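Local structure of Lmo0181 protein (Listeria monocytogenes serovar 1/2a, 5F7V) at residues A[177-182]-A[363-368]. The protein binds the cyclic glucan cycloalternan, probably as the extracellular substrate-binding lipoprotein of an ABC transporter that imports it. Numbering follows the deposited sequence.
Sequences VTMNEF and KISDYT. With GLC (alpha-D-glucopyranose), chain B.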
loop_
_atom_site.group_PDB
_atom_site.type_symbol
_atom_site.label_atom_id
_atom_site.label_comp_id
_atom_site.label_asym_id
_atom_site.label_seq_id
_atom_site.Cartn_x
_atom_site.Cartn_y
_atom_site.Cartn_z
ATOM N N VAL A 177 6.214 -6.330 10.199
ATOM C CA VAL A 177 5.989 -7.762 10.383
ATOM C C VAL A 177 4.479 -7.955 10.513
ATOM O O VAL A 177 3.953 -8.087 11.606
ATOM C CB VAL A 177 6.789 -8.371 11.547
ATOM C CG1 VAL A 177 6.702 -9.884 11.473
ATOM C CG2 VAL A 177 8.239 -7.922 11.424
ATOM N N THR A 178 3.821 -7.929 9.363
ATOM C CA THR A 178 2.378 -7.894 9.241
ATOM C C THR A 178 1.959 -8.837 8.119
ATOM O O THR A 178 2.789 -9.234 7.306
ATOM C CB THR A 178 1.877 -6.478 8.883
ATOM O OG1 THR A 178 2.437 -6.162 7.591
ATOM C CG2 THR A 178 2.234 -5.464 9.943
ATOM N N MET A 179 0.675 -9.182 8.074
ATOM C CA MET A 179 0.161 -9.972 6.960
ATOM C C MET A 179 0.433 -9.289 5.635
ATOM O O MET A 179 0.793 -9.952 4.660
ATOM C CB MET A 179 -1.341 -10.252 7.165
ATOM C CG MET A 179 -1.940 -10.992 5.986
ATOM S SD MET A 179 -1.304 -12.686 5.792
ATOM C CE MET A 179 -2.698 -13.572 6.447
ATOM N N ASN A 180 0.240 -7.972 5.563
ATOM C CA ASN A 180 0.429 -7.285 4.274
ATOM C C ASN A 180 1.865 -7.356 3.823
ATOM O O ASN A 180 2.133 -7.579 2.638
ATOM C CB ASN A 180 -0.003 -5.823 4.345
ATOM C CG ASN A 180 -1.142 -5.495 3.420
ATOM O OD1 ASN A 180 -2.084 -6.289 3.250
ATOM N ND2 ASN A 180 -1.064 -4.324 2.806
ATOM N N GLU A 181 2.800 -7.241 4.763
ATOM C CA GLU A 181 4.208 -7.346 4.364
ATOM C C GLU A 181 4.559 -8.792 4.034
ATOM O O GLU A 181 5.372 -9.091 3.162
ATOM C CB GLU A 181 5.100 -6.820 5.477
ATOM C CG GLU A 181 6.525 -6.545 5.016
ATOM C CD GLU A 181 6.672 -5.302 4.155
ATOM O OE1 GLU A 181 5.702 -4.497 3.975
ATOM O OE2 GLU A 181 7.819 -5.104 3.672
ATOM N N PHE A 182 3.949 -9.700 4.792
ATOM C CA PHE A 182 4.372 -11.108 4.717
ATOM C C PHE A 182 3.991 -11.791 3.438
ATOM O O PHE A 182 4.736 -12.669 3.027
ATOM C CB PHE A 182 3.778 -11.863 5.887
ATOM C CG PHE A 182 4.386 -13.231 6.039
ATOM C CD1 PHE A 182 5.747 -13.352 6.307
ATOM C CD2 PHE A 182 3.648 -14.379 5.887
ATOM C CE1 PHE A 182 6.356 -14.579 6.436
ATOM C CE2 PHE A 182 4.252 -15.615 6.010
ATOM C CZ PHE A 182 5.604 -15.703 6.267
ATOM N N LYS A 363 -9.938 -9.051 8.258
ATOM C CA LYS A 363 -10.185 -9.852 9.443
ATOM C C LYS A 363 -9.051 -10.855 9.675
ATOM O O LYS A 363 -8.512 -10.978 10.791
ATOM C CB LYS A 363 -11.520 -10.564 9.258
ATOM C CG LYS A 363 -11.873 -11.323 10.494
ATOM C CD LYS A 363 -12.868 -12.432 10.274
ATOM C CE LYS A 363 -14.110 -12.000 9.555
ATOM N NZ LYS A 363 -15.222 -12.623 10.324
ATOM N N ILE A 364 -8.655 -11.580 8.631
ATOM C CA ILE A 364 -7.555 -12.527 8.780
ATOM C C ILE A 364 -6.254 -11.769 9.054
ATOM O O ILE A 364 -5.428 -12.258 9.819
ATOM C CB ILE A 364 -7.424 -13.588 7.668
ATOM C CG1 ILE A 364 -6.966 -13.027 6.319
ATOM C CG2 ILE A 364 -8.718 -14.372 7.567
ATOM C CD1 ILE A 364 -6.719 -14.083 5.260
ATOM N N SER A 365 -6.094 -10.582 8.475
ATOM C CA SER A 365 -4.909 -9.783 8.747
ATOM C C SER A 365 -4.818 -9.348 10.194
ATOM O O SER A 365 -3.750 -9.428 10.795
ATOM C CB SER A 365 -4.895 -8.572 7.800
ATOM O OG SER A 365 -4.694 -9.005 6.446
ATOM N N ASP A 366 -5.939 -8.946 10.762
ATOM C CA ASP A 366 -5.912 -8.551 12.156
ATOM C C ASP A 366 -5.427 -9.698 13.042
ATOM O O ASP A 366 -4.620 -9.488 13.969
ATOM C CB ASP A 366 -7.287 -8.080 12.616
ATOM C CG ASP A 366 -7.693 -6.744 12.032
ATOM O OD1 ASP A 366 -6.906 -5.949 11.505
ATOM O OD2 ASP A 366 -8.907 -6.488 12.110
ATOM N N TYR A 367 -5.956 -10.896 12.796
ATOM C CA TYR A 367 -5.546 -12.045 13.633
ATOM C C TYR A 367 -4.063 -12.361 13.471
ATOM O O TYR A 367 -3.316 -12.476 14.427
ATOM C CB TYR A 367 -6.382 -13.283 13.300
ATOM C CG TYR A 367 -5.974 -14.469 14.130
ATOM C CD1 TYR A 367 -6.514 -14.666 15.393
ATOM C CD2 TYR A 367 -4.982 -15.349 13.719
ATOM C CE1 TYR A 367 -6.113 -15.751 16.177
ATOM C CE2 TYR A 367 -4.572 -16.411 14.491
ATOM C CZ TYR A 367 -5.119 -16.603 15.727
ATOM O OH TYR A 367 -4.702 -17.671 16.522
ATOM N N THR A 368 -3.625 -12.450 12.225
ATOM C CA THR A 368 -2.242 -12.769 11.925
ATOM C C THR A 368 -1.327 -11.700 12.481
ATOM O O THR A 368 -0.257 -12.021 13.005
ATOM C CB THR A 368 -2.031 -12.930 10.417
ATOM O OG1 THR A 368 -2.768 -14.100 10.029
ATOM C CG2 THR A 368 -0.607 -13.124 10.012
HETATM C C1 GLC B . 0.015 -1.229 4.355
HETATM C C2 GLC B . 0.626 -0.460 5.518
HETATM C C3 GLC B . 1.940 0.173 5.061
HETATM C C4 GLC B . 2.862 -0.909 4.529
HETATM C C5 GLC B . 2.159 -1.801 3.495
HETATM C C6 GLC B . 2.946 -3.058 3.116
HETATM O O2 GLC B . -0.286 0.536 6.012
HETATM O O3 GLC B . 2.508 0.807 6.217
HETATM O O4 GLC B . 3.996 -0.321 3.870
HETATM O O5 GLC B . 0.885 -2.275 3.931
HETATM O O6 GLC B . 3.167 -3.829 4.293
HETATM O O HOH W 1 -3.420 -6.742 5.746
#
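S365 OG is held by two hydrogen bonds, donating to the carbonyl O of W361 one turn back and accepting from a water at 2.7 Å, while M179 CG packs against it at 3.4 Å. The same water spends its other hydrogen on N180 OD1, 2.9 Å away, and so bridges the two segments, which share no direct hydrogen bond; helices 179-187 and 361-376 themselves are also tied by M179 N to N369. N180 OD1 also accepts from the indole N-H of W361. With the oxygen end thus claimed, N180 ND2 faces the sugar: it donates to the ring oxygen O5 of glucose at 3.0 Å (159° at the hydrogen) and also bonds E77. Next along, E181 OE1 accepts a hydrogen bond from glucose O6 at 2.6 Å, and K184 pairs with the other carboxylate oxygen. M179 fills the join between its own helix backbone and S365 and T368. Its CG lies anti to the backbone N (chi1 176°), and bends farther out bring CE to 3.6 Å from T368 OG1. T178 OG1 N-caps helix 179-187 by accepting from E181 N at 3.0 Å. A glycan pocket backed by a second-shell helix through an ordered water suits the sugar-binding cleft of a periplasmic-binding-protein fold.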